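Local coordinates for putative O-methyltransferase (Klebsiella pneumoniae subsp. pneumoniae, PDB 3TFW), which probably transfers a methyl group from S-adenosylmethionine to an oxygen atom of an acceptor substrate, at residues R32-N37 against N107-A111; L73-I79 against V103-L108; N149-R154 against Q192-M197. All blocks are in the same frame, centred on the assembly; numbering follows the deposited sequence.

Contact 1: R32-N37 against N107-A111; sequences RVLENN and NLQLA
Val33 and Asn107 bring the two backbones closest, their CA atoms 5.7 Å apart, where helix 28-39 meets the C-terminal turn of helix 98-110. The amide of Asn107 is the polar centre of the contact. Its OD1 takes a hydrogen bond from Asn36 ND2 at 2.8 Å, with an N-H...O angle of 172°; the two amide planes are nearly coplanar and the donor lies nearly along the C=O axis. The CG of Asn107 stands anti to its own carbonyl carbon (chi1 -72°), which carries the amide across to the other helix. On the other arm, Asn107 ND2 is bonded to Gly74 O and also gives a weak, bent bond to Asn37 OD1 at 2.9 Å, the Asn37 amide being turned well away from the Asn107 plane; Asn37 ND2 in turn is bonded to Asp46. In the class I O-methyltransferase fold, a Rossmann-like sheet flanked by helices, helix 98-110 links strands 90-95 and 117-121, and helix 28-39 packs against it and against helix 76-82. Val33 supplies the apolar floor beneath the polar pair: CG1 lies 3.6 Å from Asn107 ND2, and CG2 rests near CB and CG of the same residue. Leu110 closes the other end. Its CD2 packs 3.5 Å from Asn36 ND2 and 3.8 Å from Arg32 CG, while CD1 sits over one face of the Arg32 guanidinium, offset toward the rim. The extended Arg32 chain crosses the leucine, touching it through CG and CD, and its charged end continues to the surface.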
ATOM      1  N   ARG A  32      -3.733 -23.245  -9.438  1.00 25.51           N
ATOM      2  CA  ARG A  32      -4.870 -23.960 -10.010  1.00 25.13           C
ATOM      3  C   ARG A  32      -6.073 -23.036 -10.219  1.00 24.34           C
ATOM      4  O   ARG A  32      -6.773 -23.142 -11.229  1.00 23.80           O
ATOM      5  CB  ARG A  32      -5.244 -25.155  -9.137  1.00 25.66           C
ATOM      6  CG  ARG A  32      -6.166 -26.155  -9.814  1.00 28.34           C
ATOM      7  CD  ARG A  32      -6.115 -27.505  -9.121  1.00 33.36           C
ATOM      8  NE  ARG A  32      -7.255 -28.336  -9.502  1.00 37.32           N
ATOM      9  CZ  ARG A  32      -7.472 -29.570  -9.060  1.00 38.40           C
ATOM     10  NH1 ARG A  32      -6.624 -30.142  -8.211  1.00 39.22           N
ATOM     11  NH2 ARG A  32      -8.541 -30.233  -9.471  1.00 39.67           N
ATOM     12  N   VAL A  33      -6.297 -22.122  -9.273  1.00 23.33           N
ATOM     13  CA  VAL A  33      -7.364 -21.118  -9.416  1.00 22.31           C
ATOM     14  C   VAL A  33      -7.202 -20.326 -10.711  1.00 22.32           C
ATOM     15  O   VAL A  33      -8.169 -20.146 -11.452  1.00 22.05           O
ATOM     16  CB  VAL A  33      -7.424 -20.164  -8.186  1.00 22.25           C
ATOM     17  CG1 VAL A  33      -8.266 -18.928  -8.493  1.00 21.38           C
ATOM     18  CG2 VAL A  33      -7.979 -20.901  -6.980  1.00 21.88           C
ATOM     19  N   LEU A  34      -5.977 -19.871 -10.986  1.00 22.31           N
ATOM     20  CA  LEU A  34      -5.685 -19.084 -12.182  1.00 22.90           C
ATOM     21  C   LEU A  34      -5.826 -19.934 -13.448  1.00 22.73           C
ATOM     22  O   LEU A  34      -6.349 -19.470 -14.459  1.00 22.34           O
ATOM     23  CB  LEU A  34      -4.274 -18.463 -12.105  1.00 23.24           C
ATOM     24  CG  LEU A  34      -4.039 -17.287 -11.144  1.00 23.77           C
ATOM     25  CD1 LEU A  34      -2.545 -16.995 -10.984  1.00 26.13           C
ATOM     26  CD2 LEU A  34      -4.787 -16.024 -11.578  1.00 24.83           C
ATOM     27  N   GLU A  35      -5.367 -21.182 -13.376  1.00 23.15           N
ATOM     28  CA  GLU A  35      -5.535 -22.142 -14.480  1.00 23.16           C
ATOM     29  C   GLU A  35      -7.019 -22.321 -14.824  1.00 22.31           C
ATOM     30  O   GLU A  35      -7.397 -22.330 -16.003  1.00 21.89           O
ATOM     31  CB  GLU A  35      -4.903 -23.496 -14.116  1.00 24.02           C
ATOM     32  CG  GLU A  35      -3.381 -23.491 -14.101  1.00 27.01           C
ATOM     33  CD  GLU A  35      -2.755 -24.731 -13.441  1.00 30.41           C
ATOM     34  OE1 GLU A  35      -3.481 -25.642 -12.981  1.00 30.87           O
ATOM     35  OE2 GLU A  35      -1.512 -24.785 -13.378  1.00 33.37           O
ATOM     36  N   ASN A  36      -7.849 -22.458 -13.785  1.00 21.45           N
ATOM     37  CA  ASN A  36      -9.303 -22.578 -13.941  1.00 20.84           C
ATOM     38  C   ASN A  36      -9.932 -21.365 -14.615  1.00 20.48           C
ATOM     39  O   ASN A  36     -10.794 -21.505 -15.495  1.00 19.77           O
ATOM     40  CB  ASN A  36      -9.974 -22.783 -12.577  1.00 20.92           C
ATOM     41  CG  ASN A  36      -9.749 -24.165 -12.004  1.00 22.88           C
ATOM     42  OD1 ASN A  36      -9.274 -25.077 -12.692  1.00 23.84           O
ATOM     43  ND2 ASN A  36     -10.095 -24.335 -10.722  1.00 23.87           N
ATOM     44  N   ASN A  37      -9.521 -20.170 -14.182  1.00 20.00           N
ATOM     45  CA  ASN A  37     -10.012 -18.923 -14.775  1.00 20.16           C
ATOM     46  C   ASN A  37      -9.732 -18.836 -16.272  1.00 20.39           C
ATOM     47  O   ASN A  37     -10.618 -18.496 -17.062  1.00 19.98           O
ATOM     48  CB  ASN A  37      -9.407 -17.707 -14.048  1.00 19.98           C
ATOM     49  CG  ASN A  37      -9.940 -17.552 -12.636  1.00 20.08           C
ATOM     50  OD1 ASN A  37     -10.786 -18.325 -12.200  1.00 18.61           O
ATOM     51  ND2 ASN A  37      -9.453 -16.542 -11.921  1.00 20.11           N
ATOM     52  N   ASN A 107     -13.672 -22.328  -7.466  1.00 18.84           N
ATOM     53  CA  ASN A 107     -12.380 -21.920  -6.918  1.00 18.22           C
ATOM     54  C   ASN A 107     -12.403 -21.711  -5.403  1.00 17.98           C
ATOM     55  O   ASN A 107     -11.427 -22.020  -4.717  1.00 17.05           O
ATOM     56  CB  ASN A 107     -11.872 -20.650  -7.612  1.00 17.86           C
ATOM     57  CG  ASN A 107     -11.423 -20.899  -9.035  1.00 18.14           C
ATOM     58  OD1 ASN A 107     -11.056 -22.019  -9.398  1.00 20.56           O
ATOM     59  ND2 ASN A 107     -11.443 -19.852  -9.853  1.00 18.31           N
ATOM     60  N   LEU A 108     -13.518 -21.178  -4.900  1.00 18.51           N
ATOM     61  CA  LEU A 108     -13.723 -20.998  -3.466  1.00 19.43           C
ATOM     62  C   LEU A 108     -13.685 -22.346  -2.745  1.00 20.65           C
ATOM     63  O   LEU A 108     -13.081 -22.470  -1.683  1.00 21.00           O
ATOM     64  CB  LEU A 108     -15.043 -20.252  -3.181  1.00 19.00           C
ATOM     65  CG  LEU A 108     -15.107 -18.793  -3.680  1.00 18.95           C
ATOM     66  CD1 LEU A 108     -16.502 -18.193  -3.532  1.00 19.30           C
ATOM     67  CD2 LEU A 108     -14.047 -17.898  -3.022  1.00 19.21           C
ATOM     68  N   GLN A 109     -14.318 -23.350  -3.342  1.00 22.18           N
ATOM     69  CA  GLN A 109     -14.374 -24.681  -2.754  1.00 23.86           C
ATOM     70  C   GLN A 109     -12.993 -25.324  -2.786  1.00 24.20           C
ATOM     71  O   GLN A 109     -12.524 -25.853  -1.773  1.00 24.32           O
ATOM     72  CB  GLN A 109     -15.408 -25.543  -3.492  1.00 24.44           C
ATOM     73  CG  GLN A 109     -15.747 -26.860  -2.786  1.00 27.84           C
ATOM     74  CD  GLN A 109     -16.471 -27.850  -3.690  1.00 31.78           C
ATOM     75  OE1 GLN A 109     -17.381 -27.487  -4.446  1.00 34.86           O
ATOM     76  NE2 GLN A 109     -16.072 -29.113  -3.609  1.00 35.15           N
ATOM     77  N   LEU A 110     -12.341 -25.253  -3.943  1.00 24.95           N
ATOM     78  CA  LEU A 110     -10.993 -25.779  -4.140  1.00 25.76           C
ATOM     79  C   LEU A 110     -10.005 -25.218  -3.109  1.00 25.70           C
ATOM     80  O   LEU A 110      -9.178 -25.956  -2.554  1.00 24.83           O
ATOM     81  CB  LEU A 110     -10.536 -25.478  -5.579  1.00 26.43           C
ATOM     82  CG  LEU A 110      -9.059 -25.458  -5.986  1.00 28.64           C
ATOM     83  CD1 LEU A 110      -8.367 -26.793  -5.753  1.00 31.56           C
ATOM     84  CD2 LEU A 110      -8.958 -25.056  -7.445  1.00 30.55           C
ATOM     85  N   ALA A 111     -10.121 -23.917  -2.839  1.00 25.21           N
ATOM     86  CA  ALA A 111      -9.226 -23.230  -1.921  1.00 25.39           C
ATOM     87  C   ALA A 111      -9.608 -23.379  -0.453  1.00 25.27           C
ATOM     88  O   ALA A 111      -8.884 -22.906   0.419  1.00 25.48           O
ATOM     89  CB  ALA A 111      -9.119 -21.744  -2.297  1.00 25.66           C
TER

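Contact 2: L73-I79 against V103-L108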
ATOM      1  N   LEU A  73     -15.142 -11.837 -10.102  1.00 16.45           N
ATOM      2  CA  LEU A  73     -14.499 -12.508 -11.242  1.00 17.68           C
ATOM      3  C   LEU A  73     -14.407 -14.012 -10.940  1.00 17.58           C
ATOM      4  O   LEU A  73     -15.444 -14.657 -10.726  1.00 18.14           O
ATOM      5  CB  LEU A  73     -13.125 -11.873 -11.584  1.00 18.44           C
ATOM      6  CG  LEU A  73     -12.399 -12.294 -12.882  1.00 20.12           C
ATOM      7  CD1 LEU A  73     -13.192 -11.988 -14.164  1.00 22.94           C
ATOM      8  CD2 LEU A  73     -11.002 -11.669 -12.965  1.00 21.89           C
ATOM      9  N   GLY A  74     -13.191 -14.556 -10.867  1.00 17.15           N
ATOM     10  CA  GLY A  74     -12.992 -15.987 -10.608  1.00 17.28           C
ATOM     11  C   GLY A  74     -12.657 -16.283  -9.154  1.00 17.26           C
ATOM     12  O   GLY A  74     -12.382 -17.436  -8.785  1.00 17.47           O
ATOM     13  N   GLY A  75     -12.657 -15.236  -8.333  1.00 16.26           N
ATOM     14  CA  GLY A  75     -12.398 -15.387  -6.911  1.00 16.02           C
ATOM     15  C   GLY A  75     -10.924 -15.411  -6.532  1.00 15.75           C
ATOM     16  O   GLY A  75     -10.595 -15.802  -5.431  1.00 16.03           O
ATOM     17  N   TYR A  76     -10.036 -14.962  -7.416  1.00 15.45           N
ATOM     18  CA  TYR A  76      -8.601 -14.971  -7.082  1.00 15.69           C
ATOM     19  C   TYR A  76      -8.291 -13.999  -5.928  1.00 15.02           C
ATOM     20  O   TYR A  76      -7.684 -14.383  -4.919  1.00 14.63           O
ATOM     21  CB  TYR A  76      -7.764 -14.654  -8.315  1.00 15.70           C
ATOM     22  CG  TYR A  76      -6.261 -14.694  -8.096  1.00 18.14           C
ATOM     23  CD1 TYR A  76      -5.578 -15.907  -7.959  1.00 17.77           C
ATOM     24  CD2 TYR A  76      -5.523 -13.508  -8.029  1.00 18.92           C
ATOM     25  CE1 TYR A  76      -4.182 -15.930  -7.767  1.00 20.28           C
ATOM     26  CE2 TYR A  76      -4.147 -13.525  -7.840  1.00 19.84           C
ATOM     27  CZ  TYR A  76      -3.483 -14.732  -7.719  1.00 19.86           C
ATOM     28  OH  TYR A  76      -2.119 -14.722  -7.527  1.00 21.25           O
ATOM     29  N   SER A  77      -8.738 -12.757  -6.063  1.00 14.30           N
ATOM     30  CA  SER A  77      -8.540 -11.772  -4.985  1.00 14.88           C
ATOM     31  C   SER A  77      -9.295 -12.178  -3.730  1.00 14.10           C
ATOM     32  O   SER A  77      -8.829 -11.948  -2.603  1.00 13.90           O
ATOM     33  CB  SER A  77      -8.980 -10.386  -5.435  1.00 14.77           C
ATOM     34  OG  SER A  77      -8.051  -9.877  -6.376  1.00 18.85           O
ATOM     35  N   THR A  78     -10.469 -12.771  -3.942  1.00 13.79           N
ATOM     36  CA  THR A  78     -11.322 -13.244  -2.859  1.00 13.38           C
ATOM     37  C   THR A  78     -10.535 -14.207  -1.979  1.00 13.04           C
ATOM     38  O   THR A  78     -10.560 -14.103  -0.770  1.00 11.82           O
ATOM     39  CB  THR A  78     -12.581 -13.975  -3.371  1.00 13.41           C
ATOM     40  OG1 THR A  78     -13.085 -13.318  -4.540  1.00 14.02           O
ATOM     41  CG2 THR A  78     -13.653 -14.010  -2.276  1.00 14.38           C
ATOM     42  N   ILE A  79      -9.831 -15.138  -2.607  1.00 13.39           N
ATOM     43  CA  ILE A  79      -9.089 -16.148  -1.863  1.00 13.97           C
ATOM     44  C   ILE A  79      -7.926 -15.566  -1.078  1.00 14.09           C
ATOM     45  O   ILE A  79      -7.726 -15.944   0.074  1.00 14.53           O
ATOM     46  CB  ILE A  79      -8.626 -17.298  -2.765  1.00 13.67           C
ATOM     47  CG1 ILE A  79      -9.849 -18.110  -3.210  1.00 15.33           C
ATOM     48  CG2 ILE A  79      -7.673 -18.220  -2.003  1.00 14.44           C
ATOM     49  CD1 ILE A  79      -9.617 -18.878  -4.522  1.00 15.08           C
ATOM     50  N   VAL A 103     -17.601 -20.228 -12.007  1.00 17.30           N
ATOM     51  CA  VAL A 103     -16.164 -20.476 -11.898  1.00 17.04           C
ATOM     52  C   VAL A 103     -15.648 -20.118 -10.503  1.00 16.75           C
ATOM     53  O   VAL A 103     -14.889 -20.876  -9.887  1.00 17.15           O
ATOM     54  CB  VAL A 103     -15.400 -19.683 -12.983  1.00 16.78           C
ATOM     55  CG1 VAL A 103     -13.884 -19.805 -12.804  1.00 18.14           C
ATOM     56  CG2 VAL A 103     -15.823 -20.159 -14.370  1.00 17.42           C
ATOM     57  N   ALA A 104     -16.060 -18.954 -10.008  1.00 16.90           N
ATOM     58  CA  ALA A 104     -15.675 -18.507  -8.667  1.00 16.44           C
ATOM     59  C   ALA A 104     -16.085 -19.512  -7.568  1.00 17.02           C
ATOM     60  O   ALA A 104     -15.298 -19.794  -6.650  1.00 15.79           O
ATOM     61  CB  ALA A 104     -16.263 -17.128  -8.392  1.00 15.91           C
ATOM     62  N   ARG A 105     -17.299 -20.061  -7.684  1.00 18.23           N
ATOM     63  CA  ARG A 105     -17.820 -21.035  -6.697  1.00 20.18           C
ATOM     64  C   ARG A 105     -16.886 -22.243  -6.611  1.00 20.34           C
ATOM     65  O   ARG A 105     -16.524 -22.704  -5.520  1.00 20.78           O
ATOM     66  CB  ARG A 105     -19.240 -21.502  -7.052  1.00 20.64           C
ATOM     67  CG  ARG A 105     -20.323 -20.443  -6.931  1.00 24.44           C
ATOM     68  CD  ARG A 105     -21.735 -21.030  -7.001  1.00 29.34           C
ATOM     69  NE  ARG A 105     -21.965 -21.904  -8.151  1.00 32.46           N
ATOM     70  CZ  ARG A 105     -22.598 -21.536  -9.261  1.00 34.61           C
ATOM     71  NH1 ARG A 105     -23.079 -20.306  -9.378  1.00 35.88           N
ATOM     72  NH2 ARG A 105     -22.751 -22.401 -10.257  1.00 36.68           N
ATOM     73  N   GLU A 106     -16.471 -22.728  -7.773  1.00 20.78           N
ATOM     74  CA  GLU A 106     -15.546 -23.852  -7.845  1.00 21.29           C
ATOM     75  C   GLU A 106     -14.184 -23.536  -7.227  1.00 20.15           C
ATOM     76  O   GLU A 106     -13.612 -24.375  -6.534  1.00 19.83           O
ATOM     77  CB  GLU A 106     -15.417 -24.335  -9.286  1.00 22.11           C
ATOM     78  CG  GLU A 106     -16.700 -24.992  -9.780  1.00 27.70           C
ATOM     79  CD  GLU A 106     -16.724 -25.273 -11.273  1.00 33.74           C
ATOM     80  OE1 GLU A 106     -15.744 -24.930 -11.980  1.00 37.58           O
ATOM     81  OE2 GLU A 106     -17.740 -25.841 -11.744  1.00 36.80           O
ATOM     82  N   ASN A 107     -13.672 -22.328  -7.466  1.00 18.84           N
ATOM     83  CA  ASN A 107     -12.380 -21.920  -6.918  1.00 18.22           C
ATOM     84  C   ASN A 107     -12.403 -21.711  -5.403  1.00 17.98           C
ATOM     85  O   ASN A 107     -11.427 -22.020  -4.717  1.00 17.05           O
ATOM     86  CB  ASN A 107     -11.872 -20.650  -7.612  1.00 17.86           C
ATOM     87  CG  ASN A 107     -11.423 -20.899  -9.035  1.00 18.14           C
ATOM     88  OD1 ASN A 107     -11.056 -22.019  -9.398  1.00 20.56           O
ATOM     89  ND2 ASN A 107     -11.443 -19.852  -9.853  1.00 18.31           N
ATOM     90  N   LEU A 108     -13.518 -21.178  -4.900  1.00 18.51           N
ATOM     91  CA  LEU A 108     -13.723 -20.998  -3.466  1.00 19.43           C
ATOM     92  C   LEU A 108     -13.685 -22.346  -2.745  1.00 20.65           C
ATOM     93  O   LEU A 108     -13.081 -22.470  -1.683  1.00 21.00           O
ATOM     94  CB  LEU A 108     -15.043 -20.252  -3.181  1.00 19.00           C
ATOM     95  CG  LEU A 108     -15.107 -18.793  -3.680  1.00 18.95           C
ATOM     96  CD1 LEU A 108     -16.502 -18.193  -3.532  1.00 19.30           C
ATOM     97  CD2 LEU A 108     -14.047 -17.898  -3.022  1.00 19.21           C
TER
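Leu73 O leads the first segment into the contact, 3.5 Å from Ala104 CB, in the glycine-bearing loop that follows the first strand of the Rossmann-like methyltransferase sheet; in this family that loop commonly borders the S-adenosylmethionine site. Gly74 comes next and brings the backbones closest, its CA 4.2 Å from that of Ala104. The one hydrogen bond between the segments runs from Asn107 ND2 to Gly74 O at 2.8 Å, nearly straight at 174°, in the carbonyl plane and on a lone pair. The same carbonyl oxygen also meets the CA-H of Ala104, Gly74 O lying 3.5 Å from Ala104 CA. Gly75, at the N-cap of helix 76-82, has a positive phi (84°), and its N lies near Ala104 CB. Within the helix, Thr78 turns CG2 anti to its backbone N, toward Leu108 CD2 at 4.0 Å, the two side chains crossing at about a right angle, while its OG1 is bonded to Glu69. One residue on, Ile79 lays CG1 against the same Leu108 methyl and sends CD1 to 3.6 Å from the backbone O of Asn107.

Contact 3: N149-R154 against Q192-M197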
ATOM      1  N   ASN A 149     -18.962   3.087 -10.092  1.00 18.10           N
ATOM      2  CA  ASN A 149     -18.069   3.361  -8.962  1.00 18.51           C
ATOM      3  C   ASN A 149     -18.584   4.348  -7.910  1.00 17.92           C
ATOM      4  O   ASN A 149     -18.513   4.042  -6.719  1.00 18.39           O
ATOM      5  CB  ASN A 149     -16.661   3.750  -9.439  1.00 18.35           C
ATOM      6  CG  ASN A 149     -15.706   2.569  -9.395  1.00 20.54           C
ATOM      7  OD1 ASN A 149     -16.077   1.440  -9.751  1.00 20.34           O
ATOM      8  ND2 ASN A 149     -14.481   2.810  -8.920  1.00 20.43           N
ATOM      9  N   PRO A 150     -19.132   5.513  -8.329  1.00 17.59           N
ATOM     10  CA  PRO A 150     -19.564   6.430  -7.274  1.00 17.39           C
ATOM     11  C   PRO A 150     -20.706   5.854  -6.433  1.00 16.94           C
ATOM     12  O   PRO A 150     -20.772   6.125  -5.234  1.00 16.68           O
ATOM     13  CB  PRO A 150     -19.999   7.690  -8.033  1.00 18.03           C
ATOM     14  CG  PRO A 150     -20.165   7.263  -9.449  1.00 18.51           C
ATOM     15  CD  PRO A 150     -19.281   6.101  -9.675  1.00 17.79           C
ATOM     16  N   HIS A 151     -21.572   5.048  -7.047  1.00 15.94           N
ATOM     17  CA  HIS A 151     -22.646   4.366  -6.313  1.00 15.66           C
ATOM     18  C   HIS A 151     -22.098   3.351  -5.316  1.00 15.28           C
ATOM     19  O   HIS A 151     -22.600   3.225  -4.193  1.00 14.65           O
ATOM     20  CB  HIS A 151     -23.614   3.671  -7.286  1.00 15.85           C
ATOM     21  CG  HIS A 151     -24.305   4.612  -8.223  1.00 17.61           C
ATOM     22  ND1 HIS A 151     -25.251   5.519  -7.802  1.00 18.19           N
ATOM     23  CD2 HIS A 151     -24.199   4.773  -9.564  1.00 19.34           C
ATOM     24  CE1 HIS A 151     -25.692   6.207  -8.841  1.00 20.21           C
ATOM     25  NE2 HIS A 151     -25.067   5.776  -9.922  1.00 19.32           N
ATOM     26  N   TYR A 152     -21.072   2.617  -5.741  1.00 14.94           N
ATOM     27  CA  TYR A 152     -20.403   1.668  -4.864  1.00 14.90           C
ATOM     28  C   TYR A 152     -19.777   2.368  -3.660  1.00 14.63           C
ATOM     29  O   TYR A 152     -19.868   1.872  -2.539  1.00 14.24           O
ATOM     30  CB  TYR A 152     -19.367   0.848  -5.636  1.00 14.96           C
ATOM     31  CG  TYR A 152     -19.989   0.011  -6.729  1.00 16.07           C
ATOM     32  CD1 TYR A 152     -21.211  -0.629  -6.525  1.00 18.09           C
ATOM     33  CD2 TYR A 152     -19.380  -0.108  -7.980  1.00 19.12           C
ATOM     34  CE1 TYR A 152     -21.813  -1.376  -7.525  1.00 17.84           C
ATOM     35  CE2 TYR A 152     -19.974  -0.875  -8.994  1.00 19.56           C
ATOM     36  CZ  TYR A 152     -21.188  -1.497  -8.749  1.00 19.33           C
ATOM     37  OH  TYR A 152     -21.783  -2.257  -9.721  1.00 21.29           O
ATOM     38  N   LEU A 153     -19.187   3.542  -3.884  1.00 14.11           N
ATOM     39  CA  LEU A 153     -18.607   4.318  -2.782  1.00 14.79           C
ATOM     40  C   LEU A 153     -19.662   4.758  -1.759  1.00 14.96           C
ATOM     41  O   LEU A 153     -19.422   4.720  -0.547  1.00 14.06           O
ATOM     42  CB  LEU A 153     -17.823   5.534  -3.307  1.00 14.61           C
ATOM     43  CG  LEU A 153     -16.984   6.335  -2.285  1.00 15.89           C
ATOM     44  CD1 LEU A 153     -16.079   5.447  -1.401  1.00 15.07           C
ATOM     45  CD2 LEU A 153     -16.137   7.378  -3.003  1.00 16.79           C
ATOM     46  N   ARG A 154     -20.824   5.182  -2.254  1.00 15.20           N
ATOM     47  CA  ARG A 154     -21.925   5.580  -1.372  1.00 15.51           C
ATOM     48  C   ARG A 154     -22.354   4.426  -0.460  1.00 14.83           C
ATOM     49  O   ARG A 154     -22.468   4.606   0.754  1.00 14.58           O
ATOM     50  CB  ARG A 154     -23.109   6.118  -2.184  1.00 15.87           C
ATOM     51  CG  ARG A 154     -24.337   6.447  -1.330  1.00 18.32           C
ATOM     52  CD  ARG A 154     -25.462   7.069  -2.160  1.00 20.59           C
ATOM     53  NE  ARG A 154     -26.111   6.091  -3.024  1.00 20.19           N
ATOM     54  CZ  ARG A 154     -25.908   6.020  -4.332  1.00 20.58           C
ATOM     55  NH1 ARG A 154     -25.085   6.880  -4.922  1.00 21.76           N
ATOM     56  NH2 ARG A 154     -26.522   5.101  -5.055  1.00 21.45           N
ATOM     57  N   GLN A 192     -15.665  10.617 -11.177  1.00 20.94           N
ATOM     58  CA  GLN A 192     -16.719  10.917 -10.206  1.00 21.74           C
ATOM     59  C   GLN A 192     -16.383  10.320  -8.834  1.00 21.07           C
ATOM     60  O   GLN A 192     -16.559  10.974  -7.810  1.00 21.12           O
ATOM     61  CB  GLN A 192     -18.046  10.312 -10.653  1.00 22.02           C
ATOM     62  CG  GLN A 192     -18.953  11.165 -11.508  1.00 25.91           C
ATOM     63  CD  GLN A 192     -20.326  10.538 -11.587  1.00 29.06           C
ATOM     64  OE1 GLN A 192     -20.549   9.601 -12.357  1.00 31.76           O
ATOM     65  NE2 GLN A 192     -21.242  11.015 -10.750  1.00 30.44           N
ATOM     66  N   PHE A 193     -15.946   9.062  -8.848  1.00 20.55           N
ATOM     67  CA  PHE A 193     -15.491   8.298  -7.674  1.00 20.40           C
ATOM     68  C   PHE A 193     -14.353   8.993  -6.910  1.00 20.79           C
ATOM     69  O   PHE A 193     -14.453   9.223  -5.700  1.00 20.19           O
ATOM     70  CB  PHE A 193     -15.054   6.918  -8.179  1.00 20.01           C
ATOM     71  CG  PHE A 193     -14.485   6.005  -7.133  1.00 19.54           C
ATOM     72  CD1 PHE A 193     -15.316   5.337  -6.240  1.00 18.47           C
ATOM     73  CD2 PHE A 193     -13.116   5.753  -7.094  1.00 18.71           C
ATOM     74  CE1 PHE A 193     -14.784   4.453  -5.289  1.00 18.39           C
ATOM     75  CE2 PHE A 193     -12.576   4.866  -6.156  1.00 19.00           C
ATOM     76  CZ  PHE A 193     -13.422   4.217  -5.249  1.00 18.81           C
ATOM     77  N   ILE A 194     -13.279   9.326  -7.624  1.00 21.08           N
ATOM     78  CA  ILE A 194     -12.134  10.020  -7.031  1.00 22.26           C
ATOM     79  C   ILE A 194     -12.535  11.391  -6.463  1.00 22.87           C
ATOM     80  O   ILE A 194     -12.187  11.733  -5.329  1.00 22.64           O
ATOM     81  CB  ILE A 194     -10.953  10.126  -8.039  1.00 22.21           C
ATOM     82  CG1 ILE A 194     -10.304   8.751  -8.218  1.00 21.63           C
ATOM     83  CG2 ILE A 194      -9.910  11.144  -7.561  1.00 22.18           C
ATOM     84  CD1 ILE A 194      -9.545   8.579  -9.529  1.00 23.76           C
ATOM     85  N   GLU A 195     -13.303  12.153  -7.236  1.00 23.94           N
ATOM     86  CA  GLU A 195     -13.754  13.472  -6.798  1.00 25.07           C
ATOM     87  C   GLU A 195     -14.690  13.417  -5.583  1.00 25.00           C
ATOM     88  O   GLU A 195     -14.557  14.223  -4.667  1.00 24.78           O
ATOM     89  CB  GLU A 195     -14.373  14.237  -7.969  1.00 25.85           C
ATOM     90  CG  GLU A 195     -13.283  14.786  -8.907  1.00 28.98           C
ATOM     91  CD  GLU A 195     -13.781  15.142 -10.297  1.00 33.26           C
ATOM     92  OE1 GLU A 195     -15.016  15.163 -10.522  1.00 36.33           O
ATOM     93  OE2 GLU A 195     -12.919  15.394 -11.169  1.00 34.00           O
HETATM   94  N   MSE A 196     -15.615  12.455  -5.583  1.00 25.07           N
HETATM   95  CA  MSE A 196     -16.501  12.199  -4.449  1.00 25.37           C
HETATM   96  C   MSE A 196     -15.662  11.880  -3.211  1.00 24.17           C
HETATM   97  O   MSE A 196     -15.911  12.407  -2.122  1.00 23.74           O
HETATM   98  CB  MSE A 196     -17.429  11.022  -4.786  1.00 26.25           C
HETATM   99  CG  MSE A 196     -18.451  10.666  -3.726  1.00 30.84           C
HETATM  100 SE   MSE A 196     -19.499   9.054  -4.188  1.00 43.66          SE
HETATM  101  CE  MSE A 196     -20.185   8.678  -2.407  1.00 38.91           C
HETATM  102  N   MSE A 197     -14.670  11.017  -3.394  1.00 22.96           N
HETATM  103  CA  MSE A 197     -13.786  10.600  -2.312  1.00 22.95           C
HETATM  104  C   MSE A 197     -13.022  11.788  -1.720  1.00 22.50           C
HETATM  105  O   MSE A 197     -12.955  11.952  -0.502  1.00 21.79           O
HETATM  106  CB  MSE A 197     -12.817   9.538  -2.825  1.00 22.90           C
HETATM  107  CG  MSE A 197     -11.802   9.012  -1.813  1.00 23.81           C
HETATM  108 SE   MSE A 197     -10.873   7.433  -2.550  1.00 29.57          SE
HETATM  109  CE  MSE A 197     -12.472   6.362  -2.804  1.00 28.24           C
TER
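Asn149 brings ND2 over one face of the Phe193 ring: the nitrogen lies 3.6 Å above the phenyl plane, over its centre, with the amide plane tilted 66° from the ring. Asn149 O approaches the same ring at Phe193 CD1, 3.5 Å away. Leu153 fills the next turn, setting CB 3.8 Å from Phe193 CE1 while CD2 reaches the Phe193 backbone oxygen. With CG anti to the backbone N (chi1 -171°), Leu153 points its branch between the two selenomethionines. Met196 comes toward it tip to tip, its SE 3.9 Å from Leu153 CD2, and Met197 crosses at about a right angle, its CE 3.8 Å from that same methyl. The extended Met196 chain carries SE on to Pro150 O at 3.4 Å and its terminal CE to Arg154 N, so the end of the chain lies against the backbone hydrogen bond from Arg154 N to Pro150 O. Nearer the surface, Gln192 lies across Pro150 CG. Outside this apolar layer, both terminal nitrogens of Arg154 grip His151 ND1 end-on, NH2 at 3.1 Å, which ties the Arg154 side chain back onto its own helix. Met197 also meets Leu23 of the second subunit. The short helix axes pass 8.7 Å apart at 35°, running broadly the same way, as suits neighbouring helices on one flank of a Rossmann-like sheet. Behind the pair, Phe193 and Asn149 rest on Ile142 of strand 139-142, Phe193 and Met197 touch Thr220 of strand 217-224, and Tyr152 packs on helix 124-129.

From the N terminus, helix 28-39 supplies the first half of contact 1, whose partner arrives only in helix 98-110. Contact 2 opens later, at residues 73-79, and ends on the same helix, so its loop nests inside that of contact 1. Both use Asn107, their centres are 6 Å apart, and Val33 packs on Ile79 between them; together they join helix 28-39, the loop after strand 66-70 and helix 98-110. Contact 3 opens after both have closed and ties helix 149-158 to helix 185-199 on the opposite side of the chain's centre, its nearest atoms about 12 Å from contact 2.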